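Long-range contacts in Abbfa_003403 (Acinetobacter baumannii, PDB 4ZXH), which is a four-domain nonribosomal peptide synthetase whose condensation, adenylation, carrier and thioesterase domains probably select, activate, couple and release its substrates: residues E455-P460 with Q800-P805; L663-T668 with L676-P681; I942-F947 with A959-I964; D1178-L1183 with I1200-L1205; L1264-D1269 with Q1290-G1295. All blocks are in the same frame, centred on the assembly; numbering follows the deposited sequence.

Interaction 1 of 5, residues E455-P460 with Q800-P805; sequences ELDIAP and QQRLVP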
# COMPACT_ATOMS: atom_id res chain seq x y z
N GLU A 455 -32.35 9.82 -4.36
CA GLU A 455 -33.31 10.49 -3.46
C GLU A 455 -33.26 9.95 -2.03
O GLU A 455 -33.86 10.52 -1.12
CB GLU A 455 -34.74 10.34 -3.98
CG GLU A 455 -35.07 11.01 -5.30
CD GLU A 455 -36.44 10.58 -5.84
OE1 GLU A 455 -37.04 9.62 -5.30
OE2 GLU A 455 -36.93 11.22 -6.80
N LEU A 456 -32.58 8.83 -1.85
CA LEU A 456 -32.56 8.13 -0.58
C LEU A 456 -31.55 8.74 0.38
O LEU A 456 -30.36 8.83 0.08
CB LEU A 456 -32.24 6.65 -0.82
CG LEU A 456 -32.06 5.74 0.39
CD1 LEU A 456 -33.35 5.53 1.13
CD2 LEU A 456 -31.49 4.43 -0.06
N ASP A 457 -32.03 9.16 1.55
CA ASP A 457 -31.15 9.77 2.54
C ASP A 457 -31.02 8.83 3.73
O ASP A 457 -31.99 8.50 4.40
CB ASP A 457 -31.68 11.14 2.96
CG ASP A 457 -30.57 12.11 3.33
OD1 ASP A 457 -29.45 11.63 3.65
OD2 ASP A 457 -30.81 13.34 3.30
N ILE A 458 -29.78 8.40 3.97
CA ILE A 458 -29.43 7.37 4.95
C ILE A 458 -29.04 8.03 6.26
O ILE A 458 -28.96 7.39 7.32
CB ILE A 458 -28.26 6.50 4.41
CG1 ILE A 458 -28.66 5.86 3.09
CG2 ILE A 458 -27.86 5.41 5.37
CD1 ILE A 458 -29.98 5.15 3.18
N ALA A 459 -28.81 9.34 6.18
CA ALA A 459 -28.31 10.11 7.30
C ALA A 459 -29.28 10.06 8.46
O ALA A 459 -30.48 9.93 8.26
CB ALA A 459 -28.07 11.55 6.87
N PRO A 460 -28.75 10.12 9.69
CA PRO A 460 -29.63 10.27 10.86
C PRO A 460 -30.38 11.58 10.76
O PRO A 460 -29.83 12.51 10.17
CB PRO A 460 -28.65 10.28 12.05
CG PRO A 460 -27.34 9.73 11.50
CD PRO A 460 -27.32 10.10 10.06
N GLN A 800 -25.90 17.46 -3.47
CA GLN A 800 -27.27 17.99 -3.45
C GLN A 800 -27.47 18.91 -2.25
O GLN A 800 -28.57 19.38 -2.00
CB GLN A 800 -28.29 16.85 -3.41
CG GLN A 800 -28.60 16.27 -4.77
CD GLN A 800 -27.36 15.76 -5.48
OE1 GLN A 800 -26.83 14.70 -5.14
NE2 GLN A 800 -26.89 16.53 -6.46
N GLN A 801 -26.39 19.16 -1.52
CA GLN A 801 -26.38 20.01 -0.32
C GLN A 801 -27.26 19.46 0.81
O GLN A 801 -27.96 20.21 1.48
CB GLN A 801 -26.81 21.44 -0.68
CG GLN A 801 -25.74 22.27 -1.38
CD GLN A 801 -25.54 21.88 -2.83
OE1 GLN A 801 -26.49 21.82 -3.61
NE2 GLN A 801 -24.30 21.57 -3.20
N ARG A 802 -27.21 18.15 1.02
CA ARG A 802 -27.80 17.52 2.20
C ARG A 802 -26.70 17.16 3.21
O ARG A 802 -25.56 16.92 2.83
CB ARG A 802 -28.57 16.26 1.80
CG ARG A 802 -29.81 16.50 0.97
CD ARG A 802 -30.39 15.17 0.50
NE ARG A 802 -29.40 14.39 -0.23
CZ ARG A 802 -29.65 13.28 -0.90
NH1 ARG A 802 -30.88 12.78 -0.95
NH2 ARG A 802 -28.66 12.66 -1.53
N LEU A 803 -27.06 17.10 4.48
CA LEU A 803 -26.12 16.73 5.54
C LEU A 803 -25.71 15.25 5.45
O LEU A 803 -26.55 14.35 5.58
CB LEU A 803 -26.73 17.01 6.90
CG LEU A 803 -27.02 18.46 7.23
CD1 LEU A 803 -28.00 18.55 8.37
CD2 LEU A 803 -25.74 19.18 7.58
N VAL A 804 -24.42 15.00 5.24
CA VAL A 804 -23.94 13.63 5.01
C VAL A 804 -24.05 12.76 6.27
O VAL A 804 -24.09 13.27 7.39
CB VAL A 804 -22.48 13.63 4.52
CG1 VAL A 804 -22.37 14.40 3.22
CG2 VAL A 804 -21.55 14.19 5.57
N PRO A 805 -24.13 11.43 6.08
CA PRO A 805 -24.09 10.56 7.26
C PRO A 805 -22.69 10.56 7.85
O PRO A 805 -21.76 10.93 7.15
CB PRO A 805 -24.45 9.17 6.70
CG PRO A 805 -24.91 9.40 5.29
CD PRO A 805 -24.29 10.68 4.83
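Asp457 and Arg802 meet tip to tip, but the pair is held by charge rather than by a directed hydrogen bond. The carboxylate lies over one face of the guanidinium, with the two planes turned 41° apart, and no N-H points at the oxygen. Asp457 OD2 is 3.9 Å from Arg802 NE, a long salt bridge, and comes closer to the aliphatic part of the same chain, 3.4 Å from Arg802 CD. A second centre is apolar: the methyl Ala459 CB sits 4.1 Å from Pro805 CG, so that a small residue lets the backbone bring two loops together over the proline ring. The same methyl also lies against the carbonyl of Leu803. The contact is part of the interface between the condensation domain, in the loop following helix 428-447, and the adenylation domain, where 800-805 links the antiparallel strands 792-797 and 809-816 of one sheet. Further out, Arg802 is held from both sides: NE by a salt bridge to Asp798, NH1 by its bond to Val454 O next to 455-460. Its chain starts with CG anti to the carbonyl carbon and bends at chi3 (-56°), which brings Glu455 O to the edge of its guanidinium. The other carboxylate oxygen, Asp457 OD1, accepts a weak bond from Ala459 N at 3.5 Å, the connectivity of an Asx turn. Ile458 and Pro805 both rest on Leu437 of helix 428-447, while Val804 O is hydrogen-bonded to the hydroxyl of Tyr462.

Interaction 2 of 5, residues L663-T668 with L676-P681; sequences LLAITT and LELLIP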
# COMPACT_ATOMS: atom_id res chain seq x y z
N LEU A 663 5.03 38.42 20.46
CA LEU A 663 4.69 37.67 19.26
C LEU A 663 5.59 38.05 18.10
O LEU A 663 5.78 39.23 17.81
CB LEU A 663 3.22 37.93 18.88
CG LEU A 663 2.55 37.00 17.87
CD1 LEU A 663 1.09 36.97 18.18
CD2 LEU A 663 2.78 37.45 16.42
N LEU A 664 6.14 37.04 17.43
CA LEU A 664 6.96 37.29 16.25
C LEU A 664 6.13 37.21 14.98
O LEU A 664 5.79 36.12 14.52
CB LEU A 664 8.12 36.31 16.17
CG LEU A 664 9.11 36.62 15.05
CD1 LEU A 664 9.78 37.96 15.31
CD2 LEU A 664 10.14 35.51 14.89
N ALA A 665 5.82 38.38 14.43
CA ALA A 665 5.06 38.47 13.19
C ALA A 665 5.95 38.30 11.94
O ALA A 665 6.81 39.13 11.65
CB ALA A 665 4.34 39.78 13.15
N ILE A 666 5.72 37.21 11.20
CA ILE A 666 6.57 36.87 10.05
C ILE A 666 5.80 36.82 8.74
O ILE A 666 6.40 36.77 7.68
CB ILE A 666 7.25 35.51 10.23
CG1 ILE A 666 6.20 34.41 10.21
CG2 ILE A 666 7.98 35.45 11.55
CD1 ILE A 666 6.78 33.08 10.56
N THR A 667 4.48 36.79 8.83
CA THR A 667 3.65 36.58 7.65
C THR A 667 3.39 37.88 6.91
O THR A 667 3.01 38.88 7.53
CB THR A 667 2.32 35.94 8.05
OG1 THR A 667 2.57 34.80 8.87
CG2 THR A 667 1.52 35.52 6.83
N THR A 668 3.58 37.85 5.59
CA THR A 668 3.18 38.96 4.74
C THR A 668 1.77 39.48 5.04
O THR A 668 0.85 38.70 5.31
CB THR A 668 3.24 38.59 3.24
OG1 THR A 668 2.62 39.64 2.48
CG2 THR A 668 2.52 37.31 2.97
N LEU A 676 -3.85 38.51 12.69
CA LEU A 676 -3.71 38.02 14.06
C LEU A 676 -2.36 38.40 14.66
O LEU A 676 -2.26 38.76 15.84
CB LEU A 676 -3.85 36.50 14.10
CG LEU A 676 -3.54 35.82 15.43
CD1 LEU A 676 -4.60 36.14 16.47
CD2 LEU A 676 -3.40 34.33 15.24
N GLU A 677 -1.32 38.30 13.84
CA GLU A 677 0.06 38.53 14.27
C GLU A 677 0.33 40.00 14.56
O GLU A 677 1.07 40.34 15.48
CB GLU A 677 1.03 38.04 13.19
CG GLU A 677 0.73 36.65 12.65
CD GLU A 677 1.72 36.23 11.57
OE1 GLU A 677 2.56 37.07 11.17
OE2 GLU A 677 1.66 35.07 11.12
N LEU A 678 -0.25 40.87 13.75
CA LEU A 678 0.02 42.30 13.85
C LEU A 678 -0.87 43.03 14.87
O LEU A 678 -0.56 44.14 15.27
CB LEU A 678 -0.11 42.94 12.46
CG LEU A 678 0.84 42.39 11.39
CD1 LEU A 678 0.48 42.92 9.99
CD2 LEU A 678 2.33 42.67 11.72
N LEU A 679 -1.96 42.42 15.30
CA LEU A 679 -2.93 43.13 16.12
C LEU A 679 -3.11 42.58 17.53
O LEU A 679 -3.11 43.33 18.50
CB LEU A 679 -4.29 43.16 15.45
CG LEU A 679 -4.39 43.96 14.15
CD1 LEU A 679 -5.83 43.98 13.67
CD2 LEU A 679 -3.84 45.36 14.36
N ILE A 680 -3.27 41.27 17.65
CA ILE A 680 -3.79 40.76 18.91
C ILE A 680 -2.94 41.04 20.16
O ILE A 680 -3.49 41.10 21.25
CB ILE A 680 -4.08 39.23 18.83
CG1 ILE A 680 -5.16 38.86 19.86
CG2 ILE A 680 -2.82 38.40 19.01
CD1 ILE A 680 -5.59 37.41 19.83
N PRO A 681 -1.60 41.25 20.02
CA PRO A 681 -1.01 41.62 21.31
C PRO A 681 -1.32 43.07 21.64
O PRO A 681 -1.37 43.42 22.82
CB PRO A 681 0.50 41.42 21.09
CG PRO A 681 0.62 40.63 19.82
CD PRO A 681 -0.57 41.02 19.00
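Strand 663-665 runs out into a loop, and after a short connection the chain returns as the helix that contains 676-679; the two backbones come nearest at Ala665 and Glu677, whose CA atoms are 5.1 Å apart. A small methyl suits that place, since Ala665 CB lies against Glu677 CB at 3.7 Å and against a methyl of Leu678. Glu677 then extends past the alanine, CG anti to the carbonyl carbon and the chain straight beyond it (chi2 179°), and delivers its carboxylate to the end of the strand. OE1 takes the amide of Thr667, N to OE1 3.0 Å, through its syn lone pair, with a weak second bond from the amide of Ile666. OE2 accepts from the Thr667 hydroxyl, also on the syn side, and is bonded in addition to Gln715. The buried carboxylate is thus gripped on both oxygens, which fixes its rotation. Further back along the strand Leu663, CG anti to the backbone N, places CD2 3.5 Å from Glu677 O and crosses the ring of Pro681 at about a right angle, Leu663 CB to Pro681 CG 3.9 Å. Strand 662-665, helix 674-679 and strand 687-690 form a beta-alpha-beta unit of the adenylation domain; the connection between the segments carries a Phe-Asp-Ile-Ser sequence consistent with core motif A4, whose aspartate in related enzymes binds the substrate amino group.

Interaction 3 of 5, residues I942-F947 with A959-I964; sequences IRLDEF and AFPEPI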
# COMPACT_ATOMS: atom_id res chain seq x y z
N ILE A 942 11.02 11.84 -8.84
CA ILE A 942 11.77 12.97 -9.35
C ILE A 942 12.44 13.68 -8.18
O ILE A 942 11.77 14.02 -7.20
CB ILE A 942 10.84 13.94 -10.11
CG1 ILE A 942 10.19 13.25 -11.30
CG2 ILE A 942 11.60 15.17 -10.60
CD1 ILE A 942 9.11 14.09 -11.93
N ARG A 943 13.75 13.90 -8.27
CA ARG A 943 14.42 14.70 -7.24
C ARG A 943 14.38 16.17 -7.59
O ARG A 943 14.56 16.56 -8.74
CB ARG A 943 15.86 14.24 -7.05
CG ARG A 943 16.54 14.78 -5.80
CD ARG A 943 17.91 14.15 -5.67
NE ARG A 943 18.73 14.63 -4.57
CZ ARG A 943 19.95 14.14 -4.30
NH1 ARG A 943 20.45 13.17 -5.06
NH2 ARG A 943 20.66 14.61 -3.28
N LEU A 944 14.10 16.99 -6.59
CA LEU A 944 14.12 18.44 -6.76
C LEU A 944 15.02 19.01 -5.67
O LEU A 944 15.17 18.42 -4.61
CB LEU A 944 12.71 19.03 -6.67
CG LEU A 944 11.69 18.62 -7.73
CD1 LEU A 944 10.30 19.20 -7.45
CD2 LEU A 944 12.15 19.00 -9.11
N ASP A 945 15.62 20.16 -5.95
CA ASP A 945 16.42 20.86 -4.96
C ASP A 945 15.53 21.59 -3.96
O ASP A 945 15.72 21.51 -2.74
CB ASP A 945 17.35 21.84 -5.67
CG ASP A 945 18.25 22.59 -4.72
OD1 ASP A 945 18.74 21.93 -3.78
OD2 ASP A 945 18.45 23.83 -4.95
N GLU A 946 14.54 22.31 -4.47
CA GLU A 946 13.65 23.10 -3.65
C GLU A 946 12.22 23.01 -4.15
O GLU A 946 11.95 23.26 -5.34
CB GLU A 946 14.09 24.57 -3.62
CG GLU A 946 15.05 24.87 -2.49
CD GLU A 946 15.66 26.25 -2.59
OE1 GLU A 946 15.12 27.08 -3.36
OE2 GLU A 946 16.68 26.50 -1.92
N PHE A 947 11.31 22.67 -3.25
CA PHE A 947 9.91 22.62 -3.63
C PHE A 947 9.41 24.03 -3.90
O PHE A 947 9.65 24.93 -3.10
CB PHE A 947 9.08 21.95 -2.53
CG PHE A 947 9.20 20.44 -2.51
CD1 PHE A 947 9.97 19.79 -3.45
CD2 PHE A 947 8.52 19.70 -1.57
CE1 PHE A 947 10.07 18.40 -3.45
CE2 PHE A 947 8.60 18.31 -1.56
CZ PHE A 947 9.39 17.66 -2.50
N ALA A 959 2.84 23.96 -9.94
CA ALA A 959 4.12 24.38 -10.51
C ALA A 959 5.23 23.32 -10.49
O ALA A 959 6.35 23.59 -10.96
CB ALA A 959 4.60 25.61 -9.81
N PHE A 960 4.95 22.14 -9.94
CA PHE A 960 5.89 21.03 -10.06
C PHE A 960 6.03 20.60 -11.53
O PHE A 960 5.07 20.63 -12.29
CB PHE A 960 5.45 19.84 -9.21
CG PHE A 960 5.66 20.05 -7.73
CD1 PHE A 960 5.09 21.12 -7.07
CD2 PHE A 960 6.44 19.16 -7.00
CE1 PHE A 960 5.30 21.31 -5.72
CE2 PHE A 960 6.64 19.35 -5.64
CZ PHE A 960 6.07 20.42 -5.01
N PRO A 961 7.25 20.23 -11.94
CA PRO A 961 7.41 19.92 -13.37
C PRO A 961 6.63 18.66 -13.72
O PRO A 961 6.49 17.80 -12.87
CB PRO A 961 8.92 19.71 -13.54
CG PRO A 961 9.53 20.06 -12.24
CD PRO A 961 8.47 19.99 -11.17
N GLU A 962 6.11 18.57 -14.94
CA GLU A 962 5.37 17.39 -15.34
C GLU A 962 6.34 16.22 -15.44
O GLU A 962 7.49 16.41 -15.82
CB GLU A 962 4.62 17.60 -16.66
CG GLU A 962 3.70 18.82 -16.66
CD GLU A 962 2.59 18.76 -15.59
OE1 GLU A 962 1.97 17.69 -15.41
OE2 GLU A 962 2.34 19.81 -14.95
N PRO A 963 5.89 15.04 -15.02
CA PRO A 963 6.70 13.82 -15.11
C PRO A 963 6.69 13.25 -16.52
O PRO A 963 5.70 13.41 -17.23
CB PRO A 963 5.99 12.86 -14.15
CG PRO A 963 4.58 13.27 -14.24
CD PRO A 963 4.59 14.78 -14.37
N ILE A 964 7.78 12.61 -16.90
CA ILE A 964 7.82 11.77 -18.08
C ILE A 964 7.88 10.29 -17.67
O ILE A 964 8.93 9.78 -17.29
CB ILE A 964 9.01 12.13 -18.95
CG1 ILE A 964 8.93 13.60 -19.34
CG2 ILE A 964 9.06 11.25 -20.15
CD1 ILE A 964 10.17 14.09 -20.07
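Phe960 turns an edge toward the face of Phe947, the ring centroids 5.3 Å apart and the planes at 57°, so the pair is edge-to-face but tilted well short of perpendicular. Both side chains leave the backbone with CG anti to the carbonyl carbon. Phe960 CE2 lies 4.0 Å from Phe947 CD1, offset toward the rim of the ring it covers, and CZ points at Phe947 CG. Leu944 crosses the Phe960 ring obliquely and divides its branches: CD1 packs on Phe960 CD2 at 3.9 Å, whereas CD2 reaches Pro961 CG at 4.2 Å. Farther along, Ile942 stretches its CD1 at about a right angle across Pro963, 4.0 Å from Pro963 CB. Ile942, Leu944 and Phe947 supply one side, Phe960 and the rings of Pro961 and Pro963 the other; no hydrogen bond crosses between the segments, and the prolines suit an extended segment. The sequence Phe-Pro-Glu-Pro resembles the LPxP pattern found in linkers between adenylation and carrier domains, with phenylalanine in the leucine position. In the adenylation C-terminal subdomain, strand 940-943 pairs with strand 907-916, and Tyr913 of the latter meets Phe960 edge-to-face and bonds Pro961 O; Phe947 and Phe960 both also rest on Val897 of strand 893-903.

Interaction 4 of 5, residues D1178-L1183 with I1200-L1205; sequences DDAMLL and IPAQYL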
# COMPACT_ATOMS: atom_id res chain seq x y z
N ASP A 1178 51.00 -10.16 -17.36
CA ASP A 1178 51.17 -9.70 -15.99
C ASP A 1178 49.77 -9.50 -15.38
O ASP A 1178 48.75 -9.63 -16.07
CB ASP A 1178 52.00 -8.41 -15.94
CG ASP A 1178 51.29 -7.19 -16.53
OD1 ASP A 1178 50.30 -7.36 -17.27
OD2 ASP A 1178 51.73 -6.05 -16.25
N ASP A 1179 49.71 -9.19 -14.09
CA ASP A 1179 48.45 -9.22 -13.37
C ASP A 1179 47.49 -8.15 -13.88
O ASP A 1179 46.30 -8.39 -13.97
CB ASP A 1179 48.70 -9.06 -11.87
CG ASP A 1179 49.57 -10.18 -11.30
OD1 ASP A 1179 49.61 -11.29 -11.91
OD2 ASP A 1179 50.21 -9.96 -10.25
N ALA A 1180 48.01 -6.98 -14.24
CA ALA A 1180 47.18 -5.93 -14.81
C ALA A 1180 46.53 -6.38 -16.11
O ALA A 1180 45.32 -6.20 -16.30
CB ALA A 1180 47.98 -4.67 -15.04
N MET A 1181 47.32 -6.95 -17.00
CA MET A 1181 46.77 -7.46 -18.25
C MET A 1181 45.69 -8.51 -18.00
O MET A 1181 44.71 -8.60 -18.74
CB MET A 1181 47.87 -8.05 -19.14
CG MET A 1181 47.43 -8.33 -20.58
SD MET A 1181 46.58 -6.95 -21.43
CE MET A 1181 48.04 -6.11 -22.08
N LEU A 1182 45.85 -9.31 -16.94
CA LEU A 1182 44.90 -10.39 -16.69
C LEU A 1182 43.57 -9.78 -16.29
O LEU A 1182 42.51 -10.21 -16.75
CB LEU A 1182 45.44 -11.37 -15.64
CG LEU A 1182 46.51 -12.34 -16.16
CD1 LEU A 1182 47.09 -13.27 -15.09
CD2 LEU A 1182 45.92 -13.17 -17.30
N LEU A 1183 43.64 -8.74 -15.46
CA LEU A 1183 42.45 -7.97 -15.10
C LEU A 1183 41.83 -7.30 -16.31
O LEU A 1183 40.61 -7.26 -16.45
CB LEU A 1183 42.78 -6.91 -14.06
CG LEU A 1183 42.41 -7.26 -12.63
CD1 LEU A 1183 42.61 -6.02 -11.79
CD2 LEU A 1183 40.96 -7.74 -12.58
N ILE A 1200 39.19 -1.63 -19.93
CA ILE A 1200 40.08 -1.10 -18.92
C ILE A 1200 41.49 -1.43 -19.38
O ILE A 1200 41.93 -2.58 -19.29
CB ILE A 1200 39.82 -1.70 -17.53
CG1 ILE A 1200 38.33 -1.80 -17.21
CG2 ILE A 1200 40.52 -0.90 -16.48
CD1 ILE A 1200 37.67 -0.50 -17.04
N PRO A 1201 42.21 -0.44 -19.91
CA PRO A 1201 43.56 -0.71 -20.42
C PRO A 1201 44.52 -1.18 -19.33
O PRO A 1201 44.50 -0.63 -18.23
CB PRO A 1201 44.00 0.65 -20.97
CG PRO A 1201 42.72 1.40 -21.22
CD PRO A 1201 41.78 0.95 -20.14
N ALA A 1202 45.33 -2.19 -19.64
CA ALA A 1202 46.35 -2.68 -18.71
C ALA A 1202 47.19 -1.55 -18.20
O ALA A 1202 47.55 -1.53 -17.03
CB ALA A 1202 47.24 -3.72 -19.37
N GLN A 1203 47.50 -0.60 -19.08
CA GLN A 1203 48.35 0.53 -18.70
C GLN A 1203 47.70 1.39 -17.60
O GLN A 1203 48.41 1.91 -16.74
CB GLN A 1203 48.67 1.41 -19.90
CG GLN A 1203 49.74 2.44 -19.56
CD GLN A 1203 49.77 3.61 -20.53
OE1 GLN A 1203 49.05 3.62 -21.53
NE2 GLN A 1203 50.58 4.62 -20.22
N TYR A 1204 46.38 1.55 -17.65
CA TYR A 1204 45.69 2.34 -16.63
C TYR A 1204 45.77 1.64 -15.28
O TYR A 1204 46.06 2.26 -14.26
CB TYR A 1204 44.23 2.57 -17.02
CG TYR A 1204 43.46 3.40 -16.01
CD1 TYR A 1204 43.57 4.78 -15.99
CD2 TYR A 1204 42.61 2.80 -15.10
CE1 TYR A 1204 42.88 5.54 -15.08
CE2 TYR A 1204 41.90 3.56 -14.17
CZ TYR A 1204 42.04 4.93 -14.17
OH TYR A 1204 41.36 5.71 -13.26
N LEU A 1205 45.54 0.33 -15.29
CA LEU A 1205 45.59 -0.48 -14.08
C LEU A 1205 46.97 -0.47 -13.41
O LEU A 1205 47.07 -0.42 -12.18
CB LEU A 1205 45.16 -1.92 -14.40
CG LEU A 1205 43.71 -2.05 -14.86
CD1 LEU A 1205 43.36 -3.47 -15.30
CD2 LEU A 1205 42.75 -1.59 -13.77
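Two short helix starts pack against each other in the helical region that lies between strands 1157-1163 and 1262-1267 of the thioesterase, the position of the lid in an alpha/beta hydrolase fold. The tight part is made by small side chains and by Leu1205. The backbones approach to 4.8 Å between the CA atoms of Met1181 and Ala1202, which alanines permit: Ala1180 CB touches Ala1202 O at 3.7 Å and Leu1205 CB at 4.0 Å. Leu1205, its CG anti to the carbonyl carbon, lays CD1 3.7 Å from Leu1183 CB and also against the carbonyl of Ala1180. Beyond, Leu1183 is covered by Met1213 and Phe1214 of helix 1210-1223 and by Phe1240 of helix 1233-1251. The looser side belongs to Met1181, which is partly exposed. Its CB points away from the other helix, but bends at chi2 (50°) and chi3 (87°) curl the flexible thioether back until CE lies 3.7 Å from Ala1202 CB, so sulfur and methyl both meet this alanine. At the helix start Asp1178, a good N-cap residue, forms a salt bridge to Arg1206 through OD2, while OD1 accepts the amide of Met1181 at 3.0 Å (N to OD1), reached from above the carboxylate plane.

Interaction 5 of 5, residues L1264-D1269 with Q1290-G1295; sequences LVKAKD and QVDLPG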
# COMPACT_ATOMS: atom_id res chain seq x y z
N LEU A 1264 32.06 -29.38 -34.81
CA LEU A 1264 32.70 -28.10 -34.53
C LEU A 1264 32.03 -26.95 -35.28
O LEU A 1264 32.08 -26.89 -36.51
CB LEU A 1264 34.19 -28.15 -34.87
CG LEU A 1264 34.93 -26.82 -34.78
CD1 LEU A 1264 34.95 -26.30 -33.38
CD2 LEU A 1264 36.34 -26.97 -35.30
N VAL A 1265 31.39 -26.06 -34.53
CA VAL A 1265 30.73 -24.90 -35.12
C VAL A 1265 31.68 -23.71 -35.07
O VAL A 1265 32.04 -23.23 -33.99
CB VAL A 1265 29.41 -24.56 -34.37
CG1 VAL A 1265 28.76 -23.32 -34.95
CG2 VAL A 1265 28.42 -25.73 -34.44
N LYS A 1266 32.12 -23.23 -36.23
CA LYS A 1266 33.09 -22.15 -36.26
C LYS A 1266 32.43 -20.81 -36.53
O LYS A 1266 31.62 -20.66 -37.45
CB LYS A 1266 34.17 -22.42 -37.30
CG LYS A 1266 35.13 -21.27 -37.49
CD LYS A 1266 36.34 -21.68 -38.29
CE LYS A 1266 37.20 -20.47 -38.62
NZ LYS A 1266 38.06 -20.75 -39.81
N ALA A 1267 32.77 -19.84 -35.70
CA ALA A 1267 32.37 -18.46 -35.92
C ALA A 1267 33.16 -17.92 -37.12
O ALA A 1267 34.36 -17.69 -37.02
CB ALA A 1267 32.63 -17.63 -34.67
N LYS A 1268 32.50 -17.73 -38.26
CA LYS A 1268 33.21 -17.46 -39.51
C LYS A 1268 33.62 -16.01 -39.62
O LYS A 1268 34.47 -15.67 -40.44
CB LYS A 1268 32.36 -17.87 -40.73
CG LYS A 1268 31.33 -16.84 -41.20
CD LYS A 1268 30.49 -17.39 -42.35
CE LYS A 1268 29.28 -16.51 -42.64
NZ LYS A 1268 28.23 -17.21 -43.46
N ASP A 1269 33.04 -15.15 -38.79
CA ASP A 1269 33.35 -13.72 -38.85
C ASP A 1269 34.41 -13.32 -37.80
O ASP A 1269 34.69 -12.13 -37.63
CB ASP A 1269 32.08 -12.90 -38.66
CG ASP A 1269 31.03 -13.17 -39.76
OD1 ASP A 1269 31.39 -13.14 -40.96
OD2 ASP A 1269 29.85 -13.43 -39.41
N GLN A 1290 32.70 -30.05 -39.54
CA GLN A 1290 32.77 -28.60 -39.31
C GLN A 1290 31.71 -27.77 -40.07
O GLN A 1290 31.39 -28.04 -41.23
CB GLN A 1290 34.16 -28.08 -39.67
CG GLN A 1290 34.37 -26.64 -39.28
CD GLN A 1290 35.72 -26.10 -39.69
OE1 GLN A 1290 36.72 -26.83 -39.70
NE2 GLN A 1290 35.76 -24.81 -40.03
N VAL A 1291 31.15 -26.76 -39.40
CA VAL A 1291 30.08 -25.95 -39.97
C VAL A 1291 30.39 -24.49 -39.67
O VAL A 1291 30.54 -24.11 -38.50
CB VAL A 1291 28.67 -26.33 -39.39
CG1 VAL A 1291 27.60 -25.36 -39.84
CG2 VAL A 1291 28.27 -27.73 -39.78
N ASP A 1292 30.52 -23.67 -40.71
CA ASP A 1292 30.87 -22.26 -40.53
C ASP A 1292 29.61 -21.38 -40.50
O ASP A 1292 28.86 -21.30 -41.48
CB ASP A 1292 31.83 -21.80 -41.64
CG ASP A 1292 33.17 -22.55 -41.61
OD1 ASP A 1292 33.47 -23.23 -40.60
OD2 ASP A 1292 33.94 -22.46 -42.60
N LEU A 1293 29.41 -20.69 -39.38
CA LEU A 1293 28.20 -19.92 -39.13
C LEU A 1293 28.50 -18.46 -38.83
O LEU A 1293 29.51 -18.16 -38.22
CB LEU A 1293 27.44 -20.54 -37.95
CG LEU A 1293 26.82 -21.91 -38.18
CD1 LEU A 1293 25.90 -22.25 -37.04
CD2 LEU A 1293 26.06 -21.86 -39.48
N PRO A 1294 27.62 -17.54 -39.23
CA PRO A 1294 27.76 -16.11 -38.91
C PRO A 1294 28.05 -15.83 -37.44
O PRO A 1294 27.53 -16.51 -36.56
CB PRO A 1294 26.41 -15.53 -39.30
CG PRO A 1294 25.96 -16.41 -40.41
CD PRO A 1294 26.41 -17.80 -40.03
N GLY A 1295 28.88 -14.82 -37.19
CA GLY A 1295 29.20 -14.36 -35.84
C GLY A 1295 30.69 -14.47 -35.57
O GLY A 1295 31.41 -15.10 -36.35
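Asp1269 sets CG anti to its carbonyl carbon (chi1 -61°), which brings OD2 onto the amide of Gly1295, Gly1295 N to Asp1269 OD2 2.8 Å and nearly straight. The return bond runs from Asp1269 N to Gly1295 O, so the two loop ends grip each other beyond the strands. Glycine suits this place because its backbone angles (phi 121°, psi 167°) would press a CB against the preceding carbonyl. The strands themselves pair in parallel, and Lys1266 turns both its backbone groups to the partner: its N-H goes to Val1291 O, and its carbonyl O receives Leu1293 N at 2.9 Å. On one face the extended Lys1266 and Gln1290 lie side by side, and Gln1290 NE2 donates to the syn lone pair of Asp1292 OD1 at 2.8 Å. On the opposite face Val1265 CG1 meets Leu1293 CD1 at 3.7 Å, and Leu1293 also packs on Val1309 and Thr1312 of helix 1303-1316. Strand 1288-1293 is an outermost strand of the alpha/beta-hydrolase sheet. The pair borders a probable Cys-His-Asp triad of Cys1137, His1297 and Asp1164: Ala1267 N bonds Asp1164, and the chain past Gly1295 leads to His1297.

Along the chain, interaction 2 is nested within the loop closed by interaction 1, and interactions 3, 4 and 5 then follow in series. Interaction 1 ties the condensation part to the adenylation part, while interaction 2 lies inside the adenylation core, their centres 41 Å apart. Interaction 3 packs the probable linker segment 959-964 on the adenylation C-terminal subdomain, its centre 33 Å from that of interaction 2. Interactions 4 and 5 share the thioesterase, centres 31 Å apart, one in its helical region and the other at the edge of its sheet. None of the contacts touch, and interactions 1 and 5 stand about 80 Å apart between centres, consistent with separate domains joined by linkers.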